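Local coordinates for protein terminal oxygenase component of carbazole 1,9a-dioxygenase (Nocardioides aromaticivorans, PDB 3GCF) that probably dihydroxylates carbazole as a Rieske non-heme iron dioxygenase, passing electrons from a 2Fe-2S cluster to a mononuclear Fe(II) site, at residues A[187-190]-A[191-194]; A[336-339]-A[340-344]. One frame throughout, in Å; residues are numbered along the deposited sequence.

Following the chain from the N terminus, contact 1 comes first, a 3-10 turn in the loop between helix 177-184 and helix 197-201. It is complete before contact 2 begins, about 140 residues later, on helix 335-350, so the two are in series and neither nests nor crosses. Their centres lie about 12 Å apart, and one Fe(II) ion with its two waters belongs to both: the turn supplies two histidines and the helix one aspartate. Away from the metal, Met192 CE of contact 1 packs 3.6 Å from Trp339 CZ2 of contact 2, a second tie between loop and helix. Both contacts also touch the second subunit.

Contact 1: residues A[187-190]-A[191-194]; sequences TTHI and FMHR. With FE2 (Fe (II) ion), chain P.
His189 and His193 hold one Fe(II) ion from two positions of a 3-10 turn, the histidine pair of the facial triad of two histidines and one carboxylate that Rieske oxygenases use. Backbone bonds of i to i+3 spacing define the turn. On the side of the His189 ring remote from the metal, ND1 is hydrogen-bonded to Asp186 O, which fixes the ring's rotation and leaves NE2 for the iron. Phe191 packs its CB 3.7 Å from Thr188 O, while its ring packs on Leu251 of its own chain and on Thr115 of the second subunit. Next, Met192 N donates to His189 O at 3.0 Å. The sulfur of Met192 stands at the edge of the His189 ring, and Met192 CG lies 4.0 Å above the plane of the His193 ring, over its centre; chi1 of 84° sets CG between the backbone N and carbonyl carbon, and the bend at chi3 carries the end of the chain to helix 335-350. His193 N then bonds to Ile190 O at 2.9 Å, closing the next of the overlapping i to i+3 turns. From there the His193 side chain reaches back to the iron, CG anti to the carbonyl carbon (chi1 -65°). The two imidazoles are nearly perpendicular, planes at 84°, with His189 NE2 and His193 NE2 3.2 Å apart because each binds the same iron at 2.1 Å. Asp337 completes the protein ligands, and two waters also bind the metal. Arg194 curls back over Phe191: NH1 lies 3.6 Å above the plane of the Phe191 ring, over its centre. The same Arg194 NH1 donates to Phe191 O at 3.0 Å, and Arg194 N reaches that oxygen from the opposite face.

Contact 2: residues A[336-339]-A[340-344]; sequences DDVW and AREAQ. With FE2 (Fe (II) ion), chain P.
Ala340 N to Asp336 O (3.2 Å), Arg341 N to Asp337 O, Glu342 N to Val338 O and Ala343 N to Trp339 O are successive i to i+4 bonds, the evidence that 336-344 is one run of alpha-helix. The straightest is that of Glu342, at 171°. Asp337 turns its carboxylate to the iron, OD1 at 2.1 Å and OD2 at 2.3 Å, so the chelation is bidentate. One turn on, the extended Arg341 chain passes along Asp337, its CG 3.1 Å from Asp337 O, and a water joins Arg341 NH2 weakly to Asp337 OD2. Asn183 bonds both Asp337 OD1 and Arg341 NE, and with Asn334 at OD2 it fixes the carboxylate's rotation. Val338 and Glu342 run side by side, Val338 CG1 3.7 Å from Glu342 OE2, which accepts a bond from Gln174 N. Trp339, with CG between its backbone N and carbonyl carbon (chi1 58°), folds back so that one face covers Asp336 O and NE1 donates to Asp336 OD1 at 2.9 Å. A leucine here would probably leave Asp336 OD1 without that donor and strip Met192, and Trp97 of the second subunit, of an aromatic neighbour. Gln344 OE1 is hydrogen-bonded to NE of Arg78 of the second subunit, a residue of that subunit's 2Fe-2S pocket. With His189 and His193, Asp337 forms the facial triad of two histidines and one carboxylate characteristic of Rieske oxygenases.

Contact 1: residues A[187-190]-A[191-194]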
loop_
_atom_site.group_PDB
_atom_site.type_symbol
_atom_site.label_atom_id
_atom_site.label_comp_id
_atom_site.label_asym_id
_atom_site.label_seq_id
_atom_site.Cartn_x
_atom_site.Cartn_y
_atom_site.Cartn_z
ATOM N N THR A 187 -6.053 33.126 7.269
ATOM C CA THR A 187 -7.095 33.924 7.909
ATOM C C THR A 187 -8.544 33.759 7.438
ATOM O O THR A 187 -9.456 34.329 8.044
ATOM C CB THR A 187 -6.735 35.432 7.872
ATOM O OG1 THR A 187 -6.817 35.916 6.529
ATOM C CG2 THR A 187 -5.318 35.651 8.389
ATOM N N THR A 188 -8.772 32.991 6.377
ATOM C CA THR A 188 -10.142 32.782 5.918
ATOM C C THR A 188 -10.586 31.315 5.967
ATOM O O THR A 188 -11.753 31.012 5.730
ATOM C CB THR A 188 -10.365 33.345 4.487
ATOM O OG1 THR A 188 -9.503 32.680 3.555
ATOM C CG2 THR A 188 -10.084 34.838 4.462
ATOM N N HIS A 189 -9.672 30.405 6.294
ATOM C CA HIS A 189 -10.039 28.995 6.371
ATOM C C HIS A 189 -10.939 28.744 7.589
ATOM O O HIS A 189 -11.589 27.699 7.682
ATOM C CB HIS A 189 -8.791 28.105 6.492
ATOM C CG HIS A 189 -8.389 27.816 7.908
ATOM N ND1 HIS A 189 -7.732 28.733 8.701
ATOM C CD2 HIS A 189 -8.598 26.727 8.688
ATOM C CE1 HIS A 189 -7.553 28.220 9.907
ATOM N NE2 HIS A 189 -8.070 27.004 9.924
ATOM N N ILE A 190 -10.979 29.698 8.518
ATOM C CA ILE A 190 -11.767 29.530 9.735
ATOM C C ILE A 190 -13.251 29.334 9.477
ATOM O O ILE A 190 -14.019 29.000 10.387
ATOM C CB ILE A 190 -11.551 30.703 10.722
ATOM C CG1 ILE A 190 -12.028 32.020 10.113
ATOM C CG2 ILE A 190 -10.068 30.769 11.110
ATOM C CD1 ILE A 190 -11.801 33.222 11.027
ATOM N N PHE A 191 -13.641 29.538 8.225
ATOM C CA PHE A 191 -15.016 29.334 7.794
ATOM C C PHE A 191 -15.406 27.900 8.185
ATOM O O PHE A 191 -16.480 27.668 8.738
ATOM C CB PHE A 191 -15.089 29.506 6.269
ATOM C CG PHE A 191 -16.390 29.065 5.653
ATOM C CD1 PHE A 191 -17.574 29.747 5.918
ATOM C CD2 PHE A 191 -16.425 27.978 4.781
ATOM C CE1 PHE A 191 -18.777 29.354 5.322
ATOM C CE2 PHE A 191 -17.627 27.572 4.175
ATOM C CZ PHE A 191 -18.803 28.264 4.448
ATOM N N MET A 192 -14.504 26.954 7.920
ATOM C CA MET A 192 -14.749 25.542 8.205
ATOM C C MET A 192 -14.915 25.203 9.685
ATOM O O MET A 192 -15.381 24.113 10.020
ATOM C CB MET A 192 -13.621 24.679 7.625
ATOM C CG MET A 192 -12.394 24.565 8.525
ATOM S SD MET A 192 -11.128 23.431 7.901
ATOM C CE MET A 192 -11.938 21.864 8.147
ATOM N N HIS A 193 -14.540 26.123 10.571
ATOM C CA HIS A 193 -14.658 25.881 12.012
ATOM C C HIS A 193 -15.948 26.424 12.624
ATOM O O HIS A 193 -16.209 26.215 13.810
ATOM C CB HIS A 193 -13.490 26.527 12.768
ATOM C CG HIS A 193 -12.149 25.948 12.446
ATOM N ND1 HIS A 193 -11.866 24.606 12.580
ATOM C CD2 HIS A 193 -10.997 26.537 12.041
ATOM C CE1 HIS A 193 -10.598 24.394 12.273
ATOM N NE2 HIS A 193 -10.048 25.549 11.944
ATOM N N ARG A 194 -16.741 27.126 11.819
ATOM C CA ARG A 194 -17.975 27.761 12.289
ATOM C C ARG A 194 -18.911 26.897 13.131
ATOM O O ARG A 194 -19.620 27.414 14.000
ATOM C CB ARG A 194 -18.754 28.341 11.096
ATOM C CG ARG A 194 -19.348 27.290 10.167
ATOM C CD ARG A 194 -19.934 27.909 8.904
ATOM N NE ARG A 194 -20.566 26.901 8.060
ATOM C CZ ARG A 194 -19.909 25.983 7.360
ATOM N NH1 ARG A 194 -18.583 25.944 7.384
ATOM N NH2 ARG A 194 -20.583 25.086 6.655
HETATM FE FE FE2 P . -7.952 25.771 11.648
HETATM O O HOH W 1 -7.561 27.072 13.219
HETATM O O HOH W 2 -5.965 25.967 11.346
#

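Contact 2: residues A[336-339]-A[340-344]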
loop_
_atom_site.group_PDB
_atom_site.type_symbol
_atom_site.label_atom_id
_atom_site.label_comp_id
_atom_site.label_asym_id
_atom_site.label_seq_id
_atom_site.Cartn_x
_atom_site.Cartn_y
_atom_site.Cartn_z
ATOM N N ASP A 336 -10.710 19.265 12.997
ATOM C CA ASP A 336 -11.046 19.453 11.585
ATOM C C ASP A 336 -9.864 19.910 10.745
ATOM O O ASP A 336 -9.824 19.653 9.545
ATOM C CB ASP A 336 -12.189 20.457 11.417
ATOM C CG ASP A 336 -13.527 19.890 11.843
ATOM O OD1 ASP A 336 -13.754 18.683 11.623
ATOM O OD2 ASP A 336 -14.357 20.651 12.385
ATOM N N ASP A 337 -8.908 20.598 11.363
ATOM C CA ASP A 337 -7.740 21.066 10.627
ATOM C C ASP A 337 -6.929 19.891 10.093
ATOM O O ASP A 337 -6.229 20.022 9.090
ATOM C CB ASP A 337 -6.842 21.942 11.512
ATOM C CG ASP A 337 -7.385 23.351 11.687
ATOM O OD1 ASP A 337 -7.832 23.944 10.685
ATOM O OD2 ASP A 337 -7.347 23.876 12.821
ATOM N N VAL A 338 -7.029 18.743 10.758
ATOM C CA VAL A 338 -6.288 17.560 10.337
ATOM C C VAL A 338 -6.738 17.052 8.963
ATOM O O VAL A 338 -5.925 16.958 8.045
ATOM C CB VAL A 338 -6.408 16.421 11.384
ATOM C CG1 VAL A 338 -5.689 15.164 10.883
ATOM C CG2 VAL A 338 -5.797 16.873 12.709
ATOM N N TRP A 339 -8.021 16.740 8.795
ATOM C CA TRP A 339 -8.447 16.258 7.484
ATOM C C TRP A 339 -8.410 17.367 6.437
ATOM O O TRP A 339 -8.301 17.094 5.243
ATOM C CB TRP A 339 -9.843 15.604 7.527
ATOM C CG TRP A 339 -10.991 16.455 8.020
ATOM C CD1 TRP A 339 -11.506 16.480 9.285
ATOM C CD2 TRP A 339 -11.802 17.348 7.240
ATOM N NE1 TRP A 339 -12.588 17.326 9.341
ATOM C CE2 TRP A 339 -12.792 17.873 8.102
ATOM C CE3 TRP A 339 -11.792 17.751 5.897
ATOM C CZ2 TRP A 339 -13.766 18.785 7.666
ATOM C CZ3 TRP A 339 -12.763 18.662 5.460
ATOM C CH2 TRP A 339 -13.735 19.167 6.348
ATOM N N ALA A 340 -8.483 18.618 6.881
ATOM C CA ALA A 340 -8.424 19.734 5.946
ATOM C C ALA A 340 -7.053 19.728 5.280
ATOM O O ALA A 340 -6.935 19.932 4.074
ATOM C CB ALA A 340 -8.649 21.058 6.675
ATOM N N ARG A 341 -6.012 19.500 6.073
ATOM C CA ARG A 341 -4.659 19.454 5.538
ATOM C C ARG A 341 -4.511 18.264 4.597
ATOM O O ARG A 341 -4.019 18.398 3.476
ATOM C CB ARG A 341 -3.639 19.328 6.676
ATOM C CG ARG A 341 -3.564 20.545 7.586
ATOM C CD ARG A 341 -2.723 20.282 8.824
ATOM N NE ARG A 341 -2.972 21.296 9.846
ATOM C CZ ARG A 341 -2.513 21.246 11.092
ATOM N NH1 ARG A 341 -1.761 20.231 11.494
ATOM N NH2 ARG A 341 -2.838 22.204 11.950
ATOM N N GLU A 342 -4.951 17.099 5.060
ATOM C CA GLU A 342 -4.847 15.870 4.279
ATOM C C GLU A 342 -5.630 15.916 2.971
ATOM O O GLU A 342 -5.280 15.234 2.007
ATOM C CB GLU A 342 -5.298 14.684 5.138
ATOM C CG GLU A 342 -4.556 14.636 6.469
ATOM C CD GLU A 342 -5.031 13.535 7.398
ATOM O OE1 GLU A 342 -6.218 13.149 7.331
ATOM O OE2 GLU A 342 -4.212 13.068 8.216
ATOM N N ALA A 343 -6.686 16.721 2.932
ATOM C CA ALA A 343 -7.490 16.836 1.722
ATOM C C ALA A 343 -6.706 17.571 0.633
ATOM O O ALA A 343 -7.081 17.544 -0.540
ATOM C CB ALA A 343 -8.788 17.584 2.033
ATOM N N GLN A 344 -5.609 18.214 1.031
ATOM C CA GLN A 344 -4.764 18.977 0.110
ATOM C C GLN A 344 -3.534 18.201 -0.351
ATOM O O GLN A 344 -2.888 18.580 -1.327
ATOM C CB GLN A 344 -4.275 20.272 0.785
ATOM C CG GLN A 344 -5.366 21.238 1.219
ATOM C CD GLN A 344 -4.828 22.402 2.051
ATOM O OE1 GLN A 344 -4.046 23.223 1.571
ATOM N NE2 GLN A 344 -5.247 22.471 3.308
HETATM FE FE FE2 P . -7.952 25.771 11.648
HETATM O O HOH W 3 -4.263 24.482 12.909
HETATM O O HOH W 1 -7.561 27.072 13.219
HETATM O O HOH W 2 -5.965 25.967 11.346
#